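Hypothetical protein TT1466 (Thermus thermophilus, PDB 1IUK) is of unknown cellular function but probably binds coenzyme A through a Rossmann-like domain of the CoA-binding family. Local coordinates at residues Leu10-Lys14 and Gly40-Leu44; Gly20-Asp24 and Phe50-Phe56; Ser63-Leu67 and Glu89-Leu93; Arg78-Met84 and Gly103-Phe109; Arg94-Val98 and Ala116-Val121. One frame throughout, in Å; residues are numbered along the deposited sequence.

Interaction 1: residues Leu10-Lys14 and Gly40-Leu44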
# COMPACT_ATOMS: atom_id res chain seq x y z
N LEU A 10 9.01 2.53 8.51
CA LEU A 10 8.18 3.61 7.98
C LEU A 10 8.93 4.93 7.84
O LEU A 10 8.71 5.67 6.88
CB LEU A 10 6.96 3.80 8.88
CG LEU A 10 6.01 2.60 8.95
CD1 LEU A 10 4.86 2.92 9.89
CD2 LEU A 10 5.46 2.28 7.56
N SER A 11 9.81 5.24 8.79
CA SER A 11 10.54 6.51 8.74
C SER A 11 11.55 6.57 7.61
O SER A 11 11.82 7.64 7.06
CB SER A 11 11.23 6.80 10.08
OG SER A 11 12.18 5.81 10.41
N GLN A 12 12.09 5.42 7.24
CA GLN A 12 13.07 5.37 6.17
C GLN A 12 12.42 5.31 4.78
O GLN A 12 13.00 5.78 3.79
CB GLN A 12 14.00 4.17 6.40
CG GLN A 12 15.35 4.34 5.76
CD GLN A 12 15.33 3.86 4.33
OE1 GLN A 12 14.70 2.84 4.01
NE2 GLN A 12 16.01 4.60 3.45
N ALA A 13 11.21 4.75 4.71
CA ALA A 13 10.47 4.62 3.45
C ALA A 13 10.15 5.94 2.76
O ALA A 13 9.96 6.97 3.42
CB ALA A 13 9.17 3.85 3.69
N LYS A 14 10.10 5.91 1.44
CA LYS A 14 9.78 7.08 0.64
C LYS A 14 8.55 6.85 -0.24
O LYS A 14 7.59 7.61 -0.18
CB LYS A 14 10.94 7.46 -0.28
CG LYS A 14 10.47 8.30 -1.47
CD LYS A 14 11.58 8.63 -2.45
CE LYS A 14 11.16 9.76 -3.38
NZ LYS A 14 11.89 9.72 -4.68
N GLY A 40 5.12 13.42 3.94
CA GLY A 40 6.35 13.35 3.17
C GLY A 40 6.63 12.13 2.31
O GLY A 40 7.76 11.94 1.87
N TYR A 41 5.63 11.29 2.08
CA TYR A 41 5.82 10.10 1.25
C TYR A 41 5.44 10.40 -0.19
O TYR A 41 4.66 11.32 -0.45
CB TYR A 41 4.92 8.95 1.74
CG TYR A 41 5.28 8.40 3.09
CD1 TYR A 41 4.47 8.65 4.19
CD2 TYR A 41 6.43 7.63 3.27
CE1 TYR A 41 4.79 8.15 5.44
CE2 TYR A 41 6.76 7.13 4.52
CZ TYR A 41 5.94 7.39 5.60
OH TYR A 41 6.24 6.90 6.85
N ARG A 42 5.98 9.63 -1.13
CA ARG A 42 5.62 9.79 -2.52
C ARG A 42 4.59 8.68 -2.71
O ARG A 42 4.93 7.50 -2.64
CB ARG A 42 6.80 9.55 -3.45
CG ARG A 42 6.38 9.49 -4.91
CD ARG A 42 7.57 9.36 -5.85
NE ARG A 42 7.32 10.10 -7.08
CZ ARG A 42 7.79 11.32 -7.31
NH1 ARG A 42 8.53 11.92 -6.38
NH2 ARG A 42 7.51 11.95 -8.45
N VAL A 43 3.34 9.06 -2.90
CA VAL A 43 2.27 8.09 -3.06
C VAL A 43 1.99 7.90 -4.54
O VAL A 43 1.77 8.86 -5.29
CB VAL A 43 0.99 8.53 -2.32
CG1 VAL A 43 1.28 8.71 -0.84
CG2 VAL A 43 0.47 9.82 -2.89
N LEU A 44 2.01 6.63 -4.96
CA LEU A 44 1.78 6.26 -6.35
C LEU A 44 0.46 5.51 -6.45
O LEU A 44 0.36 4.35 -6.02
CB LEU A 44 2.93 5.38 -6.83
CG LEU A 44 4.32 5.97 -6.59
CD1 LEU A 44 5.40 4.95 -6.95
CD2 LEU A 44 4.48 7.25 -7.40

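Interaction 2: residues Gly20-Asp24 and Phe50-Phe56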
# COMPACT_ATOMS: atom_id res chain seq x y z
N GLY A 20 -5.59 0.05 -5.34
CA GLY A 20 -7.02 0.24 -5.16
C GLY A 20 -7.32 1.71 -4.84
O GLY A 20 -8.38 2.02 -4.29
N ALA A 21 -6.37 2.59 -5.19
CA ALA A 21 -6.47 4.04 -4.97
C ALA A 21 -7.79 4.55 -5.50
O ALA A 21 -8.19 4.19 -6.61
CB ALA A 21 -5.33 4.75 -5.68
N HIS A 22 -8.46 5.41 -4.73
CA HIS A 22 -9.77 5.92 -5.13
C HIS A 22 -9.84 7.43 -5.29
O HIS A 22 -9.12 8.17 -4.63
CB HIS A 22 -10.83 5.46 -4.13
CG HIS A 22 -12.20 5.38 -4.72
ND1 HIS A 22 -12.84 4.17 -4.95
CD2 HIS A 22 -13.05 6.34 -5.16
CE1 HIS A 22 -14.02 4.40 -5.51
NE2 HIS A 22 -14.17 5.70 -5.64
N LYS A 23 -10.72 7.88 -6.18
CA LYS A 23 -10.91 9.31 -6.46
C LYS A 23 -11.89 9.96 -5.47
O LYS A 23 -11.75 11.13 -5.13
CB LYS A 23 -11.43 9.48 -7.89
CG LYS A 23 -10.83 10.64 -8.64
CD LYS A 23 -11.30 11.96 -8.05
CE LYS A 23 -10.21 12.63 -7.21
NZ LYS A 23 -10.74 13.23 -5.95
N ASP A 24 -12.88 9.20 -5.02
CA ASP A 24 -13.87 9.74 -4.08
C ASP A 24 -13.20 10.09 -2.75
O ASP A 24 -12.63 9.23 -2.09
CB ASP A 24 -15.00 8.71 -3.86
CG ASP A 24 -16.09 9.22 -2.92
OD1 ASP A 24 -17.13 8.53 -2.77
OD2 ASP A 24 -15.92 10.31 -2.32
N PHE A 50 -9.32 4.00 -12.33
CA PHE A 50 -9.02 5.43 -12.48
C PHE A 50 -7.76 5.64 -13.29
O PHE A 50 -7.09 6.66 -13.16
CB PHE A 50 -8.84 6.10 -11.12
CG PHE A 50 -10.04 5.98 -10.25
CD1 PHE A 50 -10.08 5.02 -9.25
CD2 PHE A 50 -11.15 6.78 -10.47
CE1 PHE A 50 -11.22 4.85 -8.47
CE2 PHE A 50 -12.30 6.63 -9.69
CZ PHE A 50 -12.34 5.66 -8.69
N GLN A 51 -7.44 4.67 -14.14
CA GLN A 51 -6.25 4.78 -14.96
C GLN A 51 -6.20 6.12 -15.70
O GLN A 51 -7.15 6.51 -16.38
CB GLN A 51 -6.19 3.62 -15.96
CG GLN A 51 -4.91 3.58 -16.77
CD GLN A 51 -4.96 4.45 -18.01
OE1 GLN A 51 -4.01 5.20 -18.31
NE2 GLN A 51 -6.06 4.36 -18.76
N GLY A 52 -5.08 6.83 -15.56
CA GLY A 52 -4.90 8.10 -16.23
C GLY A 52 -5.33 9.32 -15.43
O GLY A 52 -4.90 10.43 -15.69
N GLU A 53 -6.20 9.12 -14.45
CA GLU A 53 -6.67 10.23 -13.65
C GLU A 53 -5.62 10.64 -12.62
O GLU A 53 -4.96 9.78 -12.02
CB GLU A 53 -7.97 9.85 -12.93
CG GLU A 53 -9.22 10.08 -13.75
CD GLU A 53 -10.48 9.89 -12.93
OE1 GLU A 53 -11.20 8.89 -13.17
OE2 GLU A 53 -10.75 10.73 -12.03
N GLU A 54 -5.46 11.94 -12.41
CA GLU A 54 -4.47 12.39 -11.44
C GLU A 54 -4.97 12.21 -10.01
O GLU A 54 -5.99 12.79 -9.61
CB GLU A 54 -4.12 13.86 -11.68
CG GLU A 54 -2.79 14.29 -11.10
CD GLU A 54 -2.78 15.75 -10.70
OE1 GLU A 54 -2.35 16.06 -9.57
OE2 GLU A 54 -3.21 16.60 -11.51
N LEU A 55 -4.26 11.39 -9.25
CA LEU A 55 -4.63 11.15 -7.86
C LEU A 55 -3.39 11.40 -7.03
O LEU A 55 -2.31 10.91 -7.34
CB LEU A 55 -5.11 9.70 -7.66
CG LEU A 55 -6.51 9.30 -8.14
CD1 LEU A 55 -6.85 7.93 -7.62
CD2 LEU A 55 -7.55 10.29 -7.66
N PHE A 56 -3.54 12.18 -5.97
CA PHE A 56 -2.43 12.49 -5.08
C PHE A 56 -1.26 13.13 -5.81
O PHE A 56 -0.10 12.89 -5.46
CB PHE A 56 -1.99 11.21 -4.36
CG PHE A 56 -3.13 10.36 -3.92
CD1 PHE A 56 -4.18 10.91 -3.19
CD2 PHE A 56 -3.20 9.02 -4.29
CE1 PHE A 56 -5.29 10.15 -2.85
CE2 PHE A 56 -4.30 8.24 -3.95
CZ PHE A 56 -5.35 8.81 -3.23

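Interaction 3: residues Ser63-Leu67 and Glu89-Leu93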
# COMPACT_ATOMS: atom_id res chain seq x y z
N SER A 63 -1.72 -1.06 -13.58
CA SER A 63 -1.03 -2.20 -12.98
C SER A 63 0.22 -1.82 -12.22
O SER A 63 0.90 -0.86 -12.57
CB SER A 63 -0.64 -3.21 -14.06
OG SER A 63 0.59 -3.84 -13.74
N LEU A 64 0.54 -2.60 -11.20
CA LEU A 64 1.72 -2.36 -10.39
C LEU A 64 2.97 -2.35 -11.26
O LEU A 64 3.91 -1.61 -11.00
CB LEU A 64 1.85 -3.44 -9.31
CG LEU A 64 0.87 -3.39 -8.14
CD1 LEU A 64 1.12 -4.57 -7.23
CD2 LEU A 64 1.04 -2.06 -7.37
N LEU A 65 2.97 -3.16 -12.30
CA LEU A 65 4.12 -3.25 -13.20
C LEU A 65 4.28 -2.01 -14.05
O LEU A 65 5.29 -1.86 -14.74
CB LEU A 65 3.99 -4.49 -14.09
CG LEU A 65 3.88 -5.86 -13.41
CD1 LEU A 65 4.89 -5.97 -12.28
CD2 LEU A 65 2.46 -6.05 -12.89
N ASP A 66 3.30 -1.11 -14.02
CA ASP A 66 3.39 0.13 -14.79
C ASP A 66 4.20 1.17 -14.00
O ASP A 66 4.62 2.18 -14.56
CB ASP A 66 2.00 0.70 -15.07
CG ASP A 66 1.27 -0.03 -16.19
OD1 ASP A 66 0.04 -0.16 -16.08
OD2 ASP A 66 1.93 -0.45 -17.18
N LEU A 67 4.40 0.93 -12.71
CA LEU A 67 5.15 1.87 -11.88
C LEU A 67 6.57 1.92 -12.40
O LEU A 67 7.14 0.89 -12.77
CB LEU A 67 5.13 1.43 -10.41
CG LEU A 67 3.77 1.59 -9.71
CD1 LEU A 67 3.83 1.15 -8.24
CD2 LEU A 67 3.36 3.05 -9.81
N GLU A 89 1.42 -9.84 -10.06
CA GLU A 89 2.00 -8.51 -10.20
C GLU A 89 2.64 -8.02 -8.89
O GLU A 89 3.59 -7.24 -8.90
CB GLU A 89 0.94 -7.51 -10.68
CG GLU A 89 -0.18 -7.25 -9.70
CD GLU A 89 -0.95 -5.97 -10.01
OE1 GLU A 89 -0.57 -5.23 -10.95
OE2 GLU A 89 -1.95 -5.69 -9.32
N VAL A 90 2.12 -8.50 -7.76
CA VAL A 90 2.67 -8.13 -6.45
C VAL A 90 4.05 -8.76 -6.31
O VAL A 90 5.04 -8.07 -6.03
CB VAL A 90 1.74 -8.61 -5.29
CG1 VAL A 90 2.47 -8.52 -3.95
CG2 VAL A 90 0.47 -7.75 -5.24
N LEU A 91 4.13 -10.06 -6.53
CA LEU A 91 5.40 -10.77 -6.44
C LEU A 91 6.42 -10.23 -7.43
O LEU A 91 7.61 -10.18 -7.14
CB LEU A 91 5.18 -12.26 -6.65
CG LEU A 91 4.40 -12.94 -5.52
CD1 LEU A 91 4.00 -14.34 -5.94
CD2 LEU A 91 5.23 -12.98 -4.24
N ALA A 92 5.96 -9.80 -8.60
CA ALA A 92 6.85 -9.26 -9.63
C ALA A 92 7.43 -7.90 -9.24
O ALA A 92 8.61 -7.62 -9.47
CB ALA A 92 6.10 -9.12 -10.94
N LEU A 93 6.59 -7.05 -8.66
CA LEU A 93 7.02 -5.73 -8.24
C LEU A 93 7.97 -5.84 -7.05
O LEU A 93 8.92 -5.05 -6.92
CB LEU A 93 5.81 -4.89 -7.83
CG LEU A 93 6.07 -3.56 -7.10
CD1 LEU A 93 6.26 -2.45 -8.12
CD2 LEU A 93 4.89 -3.24 -6.18

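Interaction 4: residues Arg78-Met84 and Gly103-Phe109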
# COMPACT_ATOMS: atom_id res chain seq x y z
N ARG A 78 -7.49 -3.30 -1.83
CA ARG A 78 -8.35 -4.26 -2.55
C ARG A 78 -8.81 -5.36 -1.60
O ARG A 78 -8.06 -5.81 -0.75
CB ARG A 78 -7.60 -4.83 -3.75
CG ARG A 78 -7.00 -3.74 -4.64
CD ARG A 78 -7.74 -3.55 -5.95
NE ARG A 78 -9.17 -3.73 -5.82
CZ ARG A 78 -9.89 -4.60 -6.53
NH1 ARG A 78 -9.30 -5.37 -7.44
NH2 ARG A 78 -11.20 -4.69 -6.34
N PRO A 79 -10.09 -5.79 -1.72
CA PRO A 79 -10.70 -6.82 -0.87
C PRO A 79 -10.05 -8.17 -1.00
O PRO A 79 -9.42 -8.45 -2.01
CB PRO A 79 -12.17 -6.84 -1.30
CG PRO A 79 -12.19 -6.24 -2.64
CD PRO A 79 -11.02 -5.30 -2.75
N PRO A 80 -10.20 -9.04 0.02
CA PRO A 80 -9.60 -10.39 0.02
C PRO A 80 -9.94 -11.24 -1.20
O PRO A 80 -9.10 -11.98 -1.70
CB PRO A 80 -10.10 -11.01 1.32
CG PRO A 80 -10.41 -9.84 2.19
CD PRO A 80 -10.96 -8.81 1.26
N SER A 81 -11.17 -11.12 -1.69
CA SER A 81 -11.60 -11.89 -2.85
C SER A 81 -10.96 -11.43 -4.17
O SER A 81 -11.24 -11.99 -5.23
CB SER A 81 -13.13 -11.85 -2.97
OG SER A 81 -13.62 -10.53 -3.09
N ALA A 82 -10.11 -10.41 -4.11
CA ALA A 82 -9.46 -9.89 -5.32
C ALA A 82 -7.94 -10.01 -5.23
O ALA A 82 -7.23 -9.78 -6.20
CB ALA A 82 -9.85 -8.41 -5.53
N LEU A 83 -7.45 -10.37 -4.06
CA LEU A 83 -6.01 -10.42 -3.85
C LEU A 83 -5.25 -11.47 -4.64
O LEU A 83 -4.19 -11.17 -5.19
CB LEU A 83 -5.73 -10.57 -2.35
CG LEU A 83 -6.23 -9.42 -1.46
CD1 LEU A 83 -5.84 -9.66 -0.01
CD2 LEU A 83 -5.65 -8.10 -1.95
N MET A 84 -5.76 -12.69 -4.71
CA MET A 84 -5.05 -13.74 -5.44
C MET A 84 -4.79 -13.40 -6.91
O MET A 84 -3.75 -13.74 -7.45
CB MET A 84 -5.81 -15.06 -5.32
CG MET A 84 -5.60 -15.77 -3.99
SD MET A 84 -3.88 -15.85 -3.35
CE MET A 84 -3.17 -17.12 -4.35
N GLY A 103 -9.83 -4.63 7.61
CA GLY A 103 -10.81 -5.57 7.09
C GLY A 103 -10.32 -6.44 5.94
O GLY A 103 -11.13 -7.06 5.24
N ILE A 104 -9.01 -6.49 5.75
CA ILE A 104 -8.45 -7.28 4.67
C ILE A 104 -7.42 -8.30 5.16
O ILE A 104 -6.33 -7.94 5.59
CB ILE A 104 -7.80 -6.37 3.60
CG1 ILE A 104 -8.86 -5.45 2.98
CG2 ILE A 104 -7.14 -7.23 2.51
CD1 ILE A 104 -8.29 -4.26 2.22
N ARG A 105 -7.80 -9.58 5.09
CA ARG A 105 -6.93 -10.70 5.45
C ARG A 105 -7.11 -11.77 4.36
O ARG A 105 -8.17 -11.88 3.75
CB ARG A 105 -7.32 -11.32 6.80
CG ARG A 105 -7.09 -10.45 8.03
CD ARG A 105 -5.65 -10.00 8.18
NE ARG A 105 -4.67 -11.09 8.17
CZ ARG A 105 -4.44 -11.93 9.18
NH1 ARG A 105 -5.13 -11.82 10.30
NH2 ARG A 105 -3.50 -12.86 9.08
N HIS A 106 -6.06 -12.53 4.11
CA HIS A 106 -6.12 -13.60 3.13
C HIS A 106 -4.93 -14.51 3.31
O HIS A 106 -3.85 -14.27 2.77
CB HIS A 106 -6.13 -13.07 1.70
CG HIS A 106 -6.56 -14.09 0.70
ND1 HIS A 106 -5.71 -15.06 0.21
CD2 HIS A 106 -7.76 -14.32 0.12
CE1 HIS A 106 -6.37 -15.84 -0.63
NE2 HIS A 106 -7.61 -15.41 -0.71
N PRO A 107 -5.12 -15.59 4.10
CA PRO A 107 -4.16 -16.63 4.45
C PRO A 107 -3.21 -17.05 3.33
O PRO A 107 -1.99 -16.97 3.48
CB PRO A 107 -5.04 -17.77 4.92
CG PRO A 107 -6.19 -17.08 5.55
CD PRO A 107 -6.43 -15.83 4.74
N GLU A 108 -3.77 -17.51 2.21
CA GLU A 108 -2.94 -17.95 1.11
C GLU A 108 -2.11 -16.80 0.57
O GLU A 108 -0.91 -16.94 0.36
CB GLU A 108 -3.79 -18.56 -0.01
CG GLU A 108 -3.06 -18.61 -1.36
CD GLU A 108 -3.51 -19.75 -2.25
OE1 GLU A 108 -4.69 -20.14 -2.17
OE2 GLU A 108 -2.67 -20.25 -3.04
N PHE A 109 -2.76 -15.67 0.33
CA PHE A 109 -2.06 -14.50 -0.21
C PHE A 109 -0.93 -14.08 0.73
O PHE A 109 0.17 -13.77 0.28
CB PHE A 109 -3.05 -13.35 -0.38
CG PHE A 109 -2.45 -12.11 -0.98
CD1 PHE A 109 -2.30 -11.99 -2.36
CD2 PHE A 109 -2.03 -11.05 -0.16
CE1 PHE A 109 -1.74 -10.84 -2.93
CE2 PHE A 109 -1.48 -9.90 -0.72
CZ PHE A 109 -1.33 -9.78 -2.10

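Interaction 5: residues Arg94-Val98 and Ala116-Val121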
# COMPACT_ATOMS: atom_id res chain seq x y z
N ARG A 94 7.72 -6.85 -6.21
CA ARG A 94 8.50 -7.09 -5.00
C ARG A 94 8.68 -5.81 -4.16
O ARG A 94 9.79 -5.27 -4.04
CB ARG A 94 9.87 -7.70 -5.34
CG ARG A 94 10.14 -9.00 -4.57
CD ARG A 94 11.58 -9.52 -4.76
NE ARG A 94 12.16 -10.02 -3.50
CZ ARG A 94 11.67 -11.03 -2.79
NH1 ARG A 94 10.59 -11.68 -3.20
NH2 ARG A 94 12.25 -11.40 -1.66
N PRO A 95 7.58 -5.30 -3.57
CA PRO A 95 7.67 -4.09 -2.76
C PRO A 95 8.41 -4.46 -1.48
O PRO A 95 8.46 -5.64 -1.13
CB PRO A 95 6.21 -3.74 -2.49
CG PRO A 95 5.54 -5.05 -2.45
CD PRO A 95 6.21 -5.85 -3.55
N GLY A 96 8.98 -3.47 -0.80
CA GLY A 96 9.71 -3.75 0.43
C GLY A 96 8.84 -4.27 1.55
O GLY A 96 9.30 -4.99 2.43
N LEU A 97 7.56 -3.89 1.53
CA LEU A 97 6.62 -4.30 2.57
C LEU A 97 5.20 -4.23 2.02
O LEU A 97 4.88 -3.31 1.26
CB LEU A 97 6.75 -3.35 3.77
CG LEU A 97 5.74 -3.45 4.92
CD1 LEU A 97 5.94 -4.75 5.67
CD2 LEU A 97 5.97 -2.28 5.87
N VAL A 98 4.36 -5.22 2.36
CA VAL A 98 2.97 -5.22 1.90
C VAL A 98 2.08 -4.96 3.11
O VAL A 98 2.17 -5.63 4.13
CB VAL A 98 2.57 -6.57 1.25
CG1 VAL A 98 1.05 -6.63 1.04
CG2 VAL A 98 3.27 -6.69 -0.09
N ALA A 116 7.91 -15.69 -0.23
CA ALA A 116 8.77 -14.94 -1.14
C ALA A 116 9.72 -13.98 -0.39
O ALA A 116 10.46 -13.20 -1.02
CB ALA A 116 7.92 -14.16 -2.13
N GLY A 117 9.71 -14.03 0.94
CA GLY A 117 10.56 -13.15 1.71
C GLY A 117 10.08 -11.70 1.76
O GLY A 117 10.88 -10.78 1.98
N ILE A 118 8.79 -11.48 1.57
CA ILE A 118 8.24 -10.12 1.59
C ILE A 118 7.43 -9.88 2.88
O ILE A 118 6.43 -10.55 3.13
CB ILE A 118 7.33 -9.88 0.36
CG1 ILE A 118 8.14 -10.06 -0.92
CG2 ILE A 118 6.71 -8.47 0.42
CD1 ILE A 118 7.33 -10.04 -2.21
N PRO A 119 7.88 -8.91 3.71
CA PRO A 119 7.19 -8.59 4.97
C PRO A 119 5.76 -8.16 4.72
O PRO A 119 5.46 -7.49 3.74
CB PRO A 119 8.02 -7.46 5.57
CG PRO A 119 9.32 -7.49 4.86
CD PRO A 119 9.06 -8.05 3.50
N VAL A 120 4.88 -8.56 5.63
CA VAL A 120 3.48 -8.22 5.53
C VAL A 120 2.93 -7.71 6.85
O VAL A 120 3.23 -8.25 7.91
CB VAL A 120 2.63 -9.44 5.11
CG1 VAL A 120 1.15 -9.11 5.14
CG2 VAL A 120 3.03 -9.89 3.72
N VAL A 121 2.13 -6.64 6.78
CA VAL A 121 1.44 -6.12 7.96
C VAL A 121 -0.01 -6.22 7.48
O VAL A 121 -0.34 -5.76 6.38
CB VAL A 121 1.81 -4.65 8.26
CG1 VAL A 121 0.91 -4.12 9.37
CG2 VAL A 121 3.27 -4.56 8.69

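Interaction 1: residues Leu10-Lys14 and Gly40-Leu44
Tyr-41 reaches across from the foot of strand 42-46 to the C-terminal end of helix 3-12, and its side chain runs past three carbonyl oxygens of the other segment, those of Lys-14, Ala-13 and Leu-10. It leaves the backbone with CG anti to the carbonyl carbon (chi1 -67°), which swings the ring toward Leu-10 and Ala-13. CB sits 3.6 Å from Lys-14 O. Farther out, CD2 lies between Ala-13 O and Lys-14 O, and CE2 is 3.4 Å from Ala-13 O. All of these oxygens stand at the ring's edge, near its plane, so they face C-H groups and not the pi cloud. The CB of Ala-13 adds a looser apolar touch on CE2. At the tip, Tyr-41 OH donates a hydrogen bond of 2.8 Å to Leu-10 O, reaching that oxygen from well above the carbonyl plane, 57° out of it. Leu-10 itself packs on Leu-133 and Phe-134 of helix 126-134.

The backbone makes the second tie: Arg-42 N donates to Lys-14 O at 2.8 Å, and the bond is nearly straight at 169°. Lys-14 thus enters strand 15-19 already paired with its neighbour strand in the parallel sheet of this Rossmann-type fold. Beyond that bond the two long side chains run out together, bringing Lys-14 NZ within 4.4 Å of Arg-42 NH1. These like charges would probably repel, but Arg-42 has a salt bridge to Glu-58 through NH2, which should offset part of the cost. The chemistry therefore implies a junction held by two neutral hydrogen bonds to main-chain oxygens, with the tyrosine hydroxyl using a carbonyl at the helix end.

Interaction 2: residues Gly20-Asp24 and Phe50-Phe56
Phe-50 presses its ring against Ala-21, His-22 and Lys-23, in the loop that follows the first strand of the Rossmann-like fold, strand 15-19. A type II beta turn starts at Phe-50 and closes with Glu-53 N bonded to Phe-50 O. The phenyl edge points at the imidazole of His-22 in a T-shaped pair, planes at 61°, with CZ over the centre of the imidazole face. His-22 offers that face because its CG lies anti to the backbone N (chi1 -154°). With an alanine in place of His-22, the edge of Phe-50 would probably lose the flat surface it abuts, leaving the ring freer to shift. One face of the phenyl ring also carries Lys-23 N, while CE2 meets Lys-23 CB at 3.5 Å. After the turn, Glu-53 brings its carboxylate oxygen OE2 to 3.4 Å from the Lys-23 methylene CG; this is van der Waals contact and not a salt bridge, the ammonium lying much farther off. Leu-55 then splits its two methyls: CD1 meets Ala-21 CB and His-22 O, and CD2 packs tightly on the bent Lys-23 chain. Phe-56 comes last, next to His-30 of helix 28-38, and its ring turns its edge to Ala-21, with CE2 4.0 Å from Ala-21 CB.

Interaction 3: residues Ser63-Leu67 and Glu89-Leu93
Leu-64 N donates a hydrogen bond to Glu-89 OE1 at 2.9 Å, with an N-H...O angle of 155°, coming in from above the carboxylate plane. Glu-89 CG stands between its own backbone N and carbonyl carbon (chi1 66°), and from there the extended chain carries the carboxylate across to the start of the short 3-10 turn. Its other oxygen, OE2, is bonded to His-86, so the two ends of the carboxylate are held from different directions. Ser-63 OG, 3.3 Å from Glu-89 OE1, accepts from Leu-65 N in an ST turn, while Asp-66 OD1 takes Ser-63 N. The N-terminal end of the turn is thus tied by its own side chains as well as by the glutamate.

Van der Waals contacts make up the rest. Leu-64 lays its CB and CG against the carboxylate of Glu-89, and its CD1 meets apolar partners, Val-90 CG2 at 3.8 Å and Leu-93 CD2 at 4.1 Å; it runs alongside the valine but crosses Leu-93 at about a right angle. Leu-65 reaches Ala-92 CB with CD1 at 3.6 Å. Leu-67 CD1 meets Leu-93 CD1 at the far end and also packs on strands 15-19 and 42-46. Helix 87-93 and this 3-10 turn thus lie against one face of the parallel sheet, as in the three-layer alpha/beta/alpha sandwich of a Rossmann-like fold.

Interaction 4: residues Arg78-Met84 and Gly103-Phe109
The ring of Phe-109 has Leu-83 lying over one face: CB stands 3.9 Å from the ring centroid, only 20° off the normal, a CH-pi contact displaced toward the rim. Leu-83 O also approaches the ring, 3.3 Å from CE1. The other flat group, the imidazole of His-106, has Phe-109 N at its edge: ND1 accepts that N-H at 3.0 Å, and the donor is 5° from the ring plane. This is an N-cap bond, with His-106 sitting right before helix 107-115, and it fixes which way the imidazole is turned. Pro-80 O and Met-84 CG come to the same ring obliquely, CG reaching 3.4 Å from CE1, and Met-84 SD makes an oblique sulfur-aromatic contact with it.

Both segments follow strands of the parallel sheet, 73-76 and 98-100, so two neighbouring loops at the C-terminal ends of Rossmann-type strands are packed together here. Ile-104 packs against the first of them, its CD1 touching Arg-78 O at 3.4 Å and its CG2 meeting Leu-83 CD1 at 3.7 Å. That same leucine methyl also rests on His-106 CB. At the outer end, Met-84 bends at both chi2 and chi3, folding its thioether over the start of the helix, where SD meets Phe-109 CB and CE touches Glu-108 CG. Pro-80 packs on the other end of the loop, with CB 3.2 Å from Arg-105 O.

Interaction 5: residues Arg94-Val98 and Ala116-Val121
Ala-116 O is gripped by both terminal nitrogens of Arg-94, NH1 at 2.7 Å and NH2 at 2.6 Å. The oxygen lies in the guanidinium plane, 5° out of it, and the two N-H groups fork onto it end-on, bent to about 140° each. This carbonyl belongs to the turn that ends helix 107-115, where Gly-117 takes positive phi in a Schellman motif; the arginine charge there would probably favour the negative end of the helix dipole.

Ile-118 lies under the same guanidinium, its CG1 over one face and 3.7 Å from NH1, while CD1 meets the aliphatic CG of Arg-94. Its chi1 of -60° sets CG1 anti to the carbonyl carbon and leaves CG2 for Val-98 CG2, at 3.9 Å, and Pro-95 O. An alanine at Ile-118 is likely to strip the guanidinium of its apolar floor and open a gap beside Val-98, with Arg-94 then less firmly held against the helix end.

Leu-97 turns CD1 onto Pro-119, 3.4 Å from its CB, a tight fit, and also touches Val-121. Between the backbones, Val-98 N donates to Pro-119 O at 2.9 Å and Val-121 N to Val-98 O at 2.8 Å. Those two bonds flank Val-120, bridged with Val-98 in parallel register, and both valines turn their side chains to helix 107-115: a right-handed beta-alpha-beta crossover, the repeating unit of the Rossmann fold.

Overall arrangement
Along the chain, interaction 1 closes first, from the end of helix 3-12 over strand 15-19 and helix 28-38 to edge strand 42-46. Interaction 2 crosses it, tying the loop after strand 15-19 to the segment beyond strand 42-46; Val-43 packs on Phe-56 between them. Interaction 3 then joins the loop before strand 73-76 to helix 87-93, and meets interaction 1 through Leu-44 and Leu-67. Interaction 4 crosses interaction 3, linking the loops after strands 73-76 and 98-100, with Val-90 against Phe-109. Interaction 5 crosses interaction 4 and brings in the other edge strand, 120-122; Leu-91 of interaction 3 packs on its Ala-116 and Ile-118. Interactions 2 and 5 lie on opposite sides of the chain's centre.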